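Local atomic coordinates of putative branched-chain amino acid ABC transporter (Rhodospirillum rubrum ATCC 11170, PDB entry 3HUT), a protein that probably binds branched-chain or related amino acids as the periplasmic, substrate-capturing component of an ABC transporter. Residues 116-121 against 329-334; 249-254 against 316-321. All coordinates share one frame; numbering follows the deposited sequence.

Interaction 1 (116-121 against 329-334)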
loop_
_atom_site.group_PDB
_atom_site.type_symbol
_atom_site.label_atom_id
_atom_site.label_comp_id
_atom_site.label_asym_id
_atom_site.label_seq_id
_atom_site.Cartn_x
_atom_site.Cartn_y
_atom_site.Cartn_z
ATOM N N GLN A 116 8.898 10.638 -10.397
ATOM C CA GLN A 116 7.876 10.132 -9.480
ATOM C C GLN A 116 8.235 8.818 -8.796
ATOM O O GLN A 116 8.817 7.917 -9.407
ATOM C CB GLN A 116 6.540 9.946 -10.205
ATOM C CG GLN A 116 5.699 11.211 -10.330
ATOM C CD GLN A 116 6.360 12.267 -11.184
ATOM O OE1 GLN A 116 6.767 11.999 -12.318
ATOM N NE2 GLN A 116 6.461 13.482 -10.652
ATOM N N PHE A 117 7.872 8.722 -7.520
ATOM C CA PHE A 117 8.118 7.526 -6.720
ATOM C C PHE A 117 6.908 7.340 -5.810
ATOM O O PHE A 117 6.221 8.305 -5.486
ATOM C CB PHE A 117 9.383 7.701 -5.870
ATOM C CG PHE A 117 10.628 7.926 -6.679
ATOM C CD1 PHE A 117 11.354 6.851 -7.182
ATOM C CD2 PHE A 117 11.054 9.219 -6.971
ATOM C CE1 PHE A 117 12.490 7.065 -7.964
ATOM C CE2 PHE A 117 12.185 9.439 -7.752
ATOM C CZ PHE A 117 12.900 8.362 -8.248
ATOM N N ARG A 118 6.651 6.100 -5.411
ATOM C CA ARG A 118 5.523 5.791 -4.532
ATOM C C ARG A 118 5.970 4.826 -3.443
ATOM O O ARG A 118 6.777 3.923 -3.691
ATOM C CB ARG A 118 4.375 5.162 -5.333
ATOM C CG ARG A 118 4.816 4.038 -6.255
ATOM C CD ARG A 118 3.686 3.071 -6.584
ATOM N NE ARG A 118 2.543 3.759 -7.157
ATOM C CZ ARG A 118 2.156 3.664 -8.424
ATOM N NH1 ARG A 118 2.814 2.897 -9.278
ATOM N NH2 ARG A 118 1.111 4.356 -8.833
ATOM N N ALA A 119 5.447 5.015 -2.235
ATOM C CA ALA A 119 5.800 4.153 -1.117
ATOM C C ALA A 119 4.911 2.915 -1.103
ATOM O O ALA A 119 5.283 1.880 -0.554
ATOM C CB ALA A 119 5.656 4.914 0.193
ATOM N N ILE A 120 3.742 3.030 -1.723
ATOM C CA ILE A 120 2.776 1.938 -1.787
ATOM C C ILE A 120 2.981 1.169 -3.096
ATOM O O ILE A 120 3.715 1.622 -3.970
ATOM C CB ILE A 120 1.340 2.509 -1.736
ATOM C CG1 ILE A 120 0.323 1.406 -1.445
ATOM C CG2 ILE A 120 1.015 3.181 -3.061
ATOM C CD1 ILE A 120 -1.062 1.953 -1.095
ATOM N N THR A 121 2.357 0.000 -3.224
ATOM C CA THR A 121 2.476 -0.786 -4.457
ATOM C C THR A 121 1.182 -0.594 -5.230
ATOM O O THR A 121 0.203 -0.097 -4.678
ATOM C CB THR A 121 2.630 -2.301 -4.175
ATOM O OG1 THR A 121 1.441 -2.790 -3.544
ATOM C CG2 THR A 121 3.821 -2.570 -3.264
ATOM N N ARG A 329 11.137 2.179 -11.662
ATOM C CA ARG A 329 10.912 2.888 -10.401
ATOM C C ARG A 329 9.665 2.343 -9.700
ATOM O O ARG A 329 9.246 2.876 -8.681
ATOM C CB ARG A 329 10.742 4.394 -10.628
ATOM C CG ARG A 329 12.031 5.128 -10.975
ATOM C CD ARG A 329 11.746 6.523 -11.540
ATOM N NE ARG A 329 11.104 6.448 -12.850
ATOM C CZ ARG A 329 9.812 6.667 -13.076
ATOM N NH1 ARG A 329 8.996 6.991 -12.075
ATOM N NH2 ARG A 329 9.328 6.545 -14.303
ATOM N N GLU A 330 9.069 1.290 -10.252
ATOM C CA GLU A 330 7.870 0.707 -9.649
ATOM C C GLU A 330 8.221 0.069 -8.305
ATOM O O GLU A 330 9.290 -0.525 -8.143
ATOM C CB GLU A 330 7.249 -0.338 -10.583
ATOM C CG GLU A 330 5.890 -0.826 -10.116
ATOM C CD GLU A 330 4.907 0.313 -9.912
ATOM O OE1 GLU A 330 4.443 0.895 -10.916
ATOM O OE2 GLU A 330 4.608 0.629 -8.741
ATOM N N THR A 331 7.310 0.186 -7.344
ATOM C CA THR A 331 7.529 -0.344 -6.005
ATOM C C THR A 331 7.103 -1.796 -5.816
ATOM O O THR A 331 6.011 -2.186 -6.209
ATOM C CB THR A 331 6.778 0.515 -4.957
ATOM O OG1 THR A 331 7.134 1.890 -5.127
ATOM C CG2 THR A 331 7.145 0.087 -3.539
ATOM N N THR A 332 7.987 -2.591 -5.222
ATOM C CA THR A 332 7.690 -3.986 -4.917
ATOM C C THR A 332 8.027 -4.153 -3.441
ATOM O O THR A 332 8.881 -3.439 -2.908
ATOM C CB THR A 332 8.522 -4.980 -5.765
ATOM O OG1 THR A 332 9.919 -4.728 -5.580
ATOM C CG2 THR A 332 8.162 -4.853 -7.248
ATOM N N LYS A 333 7.352 -5.079 -2.774
ATOM C CA LYS A 333 7.579 -5.294 -1.353
ATOM C C LYS A 333 7.492 -6.754 -0.958
ATOM O O LYS A 333 6.858 -7.550 -1.641
ATOM C CB LYS A 333 6.534 -4.531 -0.539
ATOM C CG LYS A 333 6.525 -3.033 -0.723
ATOM C CD LYS A 333 5.469 -2.415 0.180
ATOM C CE LYS A 333 5.681 -0.918 0.329
ATOM N NZ LYS A 333 4.665 -0.336 1.225
ATOM N N ILE A 334 8.135 -7.100 0.152
ATOM C CA ILE A 334 8.059 -8.457 0.665
ATOM C C ILE A 334 6.862 -8.436 1.610
ATOM O O ILE A 334 6.954 -7.930 2.726
ATOM C CB ILE A 334 9.321 -8.850 1.454
ATOM C CG1 ILE A 334 10.524 -8.912 0.510
ATOM C CG2 ILE A 334 9.118 -10.210 2.121
ATOM C CD1 ILE A 334 11.813 -9.327 1.196
HETATM O O HOH W 1 8.392 4.212 -6.417
HETATM O O HOH W 2 1.722 -1.286 -0.375
#

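Interaction 2 (249-254 against 316-321)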
loop_
_atom_site.group_PDB
_atom_site.type_symbol
_atom_site.label_atom_id
_atom_site.label_comp_id
_atom_site.label_asym_id
_atom_site.label_seq_id
_atom_site.Cartn_x
_atom_site.Cartn_y
_atom_site.Cartn_z
ATOM N N THR A 249 -0.338 -8.969 3.305
ATOM C CA THR A 249 -0.462 -7.522 3.360
ATOM C C THR A 249 0.893 -6.898 3.670
ATOM O O THR A 249 1.790 -7.566 4.180
ATOM C CB THR A 249 -1.489 -7.085 4.430
ATOM O OG1 THR A 249 -1.753 -5.685 4.285
ATOM C CG2 THR A 249 -0.952 -7.349 5.831
ATOM N N ALA A 250 1.040 -5.617 3.347
ATOM C CA ALA A 250 2.290 -4.904 3.579
ATOM C C ALA A 250 2.465 -4.571 5.059
ATOM O O ALA A 250 3.399 -5.039 5.700
ATOM C CB ALA A 250 2.318 -3.628 2.742
ATOM N N PHE A 251 1.551 -3.771 5.594
ATOM C CA PHE A 251 1.589 -3.374 7.000
ATOM C C PHE A 251 0.793 -4.343 7.879
ATOM O O PHE A 251 -0.384 -4.586 7.636
ATOM C CB PHE A 251 1.017 -1.960 7.153
ATOM C CG PHE A 251 0.940 -1.480 8.579
ATOM C CD1 PHE A 251 2.075 -1.454 9.380
ATOM C CD2 PHE A 251 -0.265 -1.029 9.111
ATOM C CE1 PHE A 251 2.014 -0.985 10.693
ATOM C CE2 PHE A 251 -0.337 -0.558 10.420
ATOM C CZ PHE A 251 0.806 -0.536 11.213
ATOM N N VAL A 252 1.441 -4.893 8.899
ATOM C CA VAL A 252 0.769 -5.817 9.810
ATOM C C VAL A 252 0.727 -5.187 11.198
ATOM O O VAL A 252 1.756 -5.025 11.852
ATOM C CB VAL A 252 1.506 -7.161 9.891
ATOM C CG1 VAL A 252 0.727 -8.130 10.775
ATOM C CG2 VAL A 252 1.685 -7.739 8.494
ATOM N N LEU A 253 -0.469 -4.832 11.645
ATOM C CA LEU A 253 -0.627 -4.195 12.944
ATOM C C LEU A 253 -0.157 -5.086 14.089
ATOM O O LEU A 253 0.609 -4.648 14.949
ATOM C CB LEU A 253 -2.090 -3.813 13.164
ATOM C CG LEU A 253 -2.345 -2.781 14.263
ATOM C CD1 LEU A 253 -1.752 -1.437 13.837
ATOM C CD2 LEU A 253 -3.838 -2.643 14.508
ATOM N N GLY A 254 -0.622 -6.332 14.099
ATOM C CA GLY A 254 -0.245 -7.259 15.153
ATOM C C GLY A 254 1.013 -8.037 14.821
ATOM O O GLY A 254 1.113 -9.229 15.110
ATOM N N ALA A 316 13.953 -1.248 4.972
ATOM C CA ALA A 316 13.267 -2.014 6.009
ATOM C C ALA A 316 12.115 -1.205 6.602
ATOM O O ALA A 316 12.205 -0.711 7.721
ATOM C CB ALA A 316 14.252 -2.400 7.107
ATOM N N GLY A 317 11.032 -1.068 5.848
ATOM C CA GLY A 317 9.900 -0.288 6.326
ATOM C C GLY A 317 8.919 -1.067 7.178
ATOM O O GLY A 317 9.003 -2.294 7.279
ATOM N N VAL A 318 7.990 -0.350 7.805
ATOM C CA VAL A 318 6.980 -0.997 8.628
ATOM C C VAL A 318 5.947 -1.632 7.708
ATOM O O VAL A 318 5.112 -2.419 8.150
ATOM C CB VAL A 318 6.294 0.010 9.578
ATOM C CG1 VAL A 318 7.341 0.656 10.474
ATOM C CG2 VAL A 318 5.543 1.070 8.784
ATOM N N THR A 319 6.018 -1.287 6.423
ATOM C CA THR A 319 5.103 -1.840 5.430
ATOM C C THR A 319 5.810 -2.961 4.673
ATOM O O THR A 319 5.311 -3.443 3.660
ATOM C CB THR A 319 4.609 -0.765 4.419
ATOM O OG1 THR A 319 5.707 -0.285 3.628
ATOM C CG2 THR A 319 3.968 0.404 5.158
ATOM N N GLY A 320 6.975 -3.366 5.185
ATOM C CA GLY A 320 7.739 -4.444 4.580
ATOM C C GLY A 320 8.998 -4.002 3.860
ATOM O O GLY A 320 9.199 -2.815 3.619
ATOM N N ILE A 321 9.852 -4.960 3.517
ATOM C CA ILE A 321 11.082 -4.642 2.802
ATOM C C ILE A 321 10.658 -4.077 1.451
ATOM O O ILE A 321 9.976 -4.752 0.682
ATOM C CB ILE A 321 11.952 -5.900 2.613
ATOM C CG1 ILE A 321 12.394 -6.410 3.989
ATOM C CG2 ILE A 321 13.148 -5.580 1.720
ATOM C CD1 ILE A 321 13.340 -7.601 3.957
HETATM O O HOH W 3 4.241 -4.898 8.386
#

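Interaction 1 (116-121 against 329-334)
R118 and E330 carry the charged part of this contact: NH1 of R118 lies 2.9 Å from OE2 of E330, a salt bridge made to the syn lone pair of that oxygen, with guanidinium and carboxylate nearly coplanar (19° between planes). E330 leaves its backbone pointing away from 116-121, and the bend at chi2 (55°) folds CD back. Its OE2 also takes the backbone N-H of T331 from above the carboxylate plane. Next along, OG1 of T331 donates a short 2.5 Å bond to O of R118, while its CB lies 3.4 Å from I120 O, a buried carbonyl with no partner in the model. R329 reaches Q116 O through NH1 at 2.8 Å, with the carbonyl at the guanidinium edge, and its CG touches CE1 of F117 at 3.6 Å, guanidinium and ring almost perpendicular. At the other end, the extended K333 makes a weak bond to A119 O and lays CG 3.7 Å from CG2 of T121. The strand 116-118 is the edge of the parallel sheet of one lobe, and both segments lead on toward the other lobe, as the crossover segments of the two-lobed type I periplasmic binding proteins do. Side chains and a water joining R118 N, R329 O and T331 OG1 do the bridging here. Further out, A104 O and H106 O hold NE and NH2 of R118; an alanine here would probably take these donors from the two carbonyls and leave the E330 carboxylate without its charge mate. S113 and Q99 fix the amide of Q116, and OG1 of T319 is the stronger partner of K333 NZ.

Interaction 2 (249-254 against 316-321)
F251 turns the edge of its ring to the 316-321 segment: CD1 comes 3.4 Å from O of V318, and that oxygen lies near the ring plane. CG stands anti to the backbone N (chi1 177°), and CD1 of F251 also lies 4.3 Å from CG2 of V318, a loose apolar contact. Beside it, the methyl of A250 meets T319, its CB 3.1 Å from T319 O and close to T319 CB as well. What it meets is a type I beta turn, G317 to G320, closed by G320 N to G317 O at 3.1 Å. G320 has a positive phi of 108°, where a CB would collide with the carbonyl of T319. In the fold, 249-254 is the loop leading from strand 246-249 of one lobe into helix 258-271, in the hinge region between the lobes of a type I periplasmic binding protein. Polar bridging falls to one water, which donates to A250 O and V318 O (2.6 Å from the latter) and accepts from V252 N. D284 of helix 277-296 steadies the turn through V318 N and T319 OG1, and helices 258-271 and 277-296 pack on F251 through F263, V264 and A280.

Both contacts belong to the hinge side of the molecule, their centres about 13 Å apart, and they join directly where K333 NZ of interaction 1 lies 2.6 Å from T319 OG1 of interaction 2, a probable hydrogen bond, and where I334 N probably bonds I321 O. Interaction 1 is the larger and only partly buried, joining the edge of one lobe's parallel sheet to the start of strand 331-341 by charged and hydroxyl groups. Interaction 2 is smaller and more enclosed, setting a loop against a beta turn with methyl, ring-edge and water-mediated contacts. Helix 277-296 touches both, with H281 against I120 and K333 in the first and against T319 in the second.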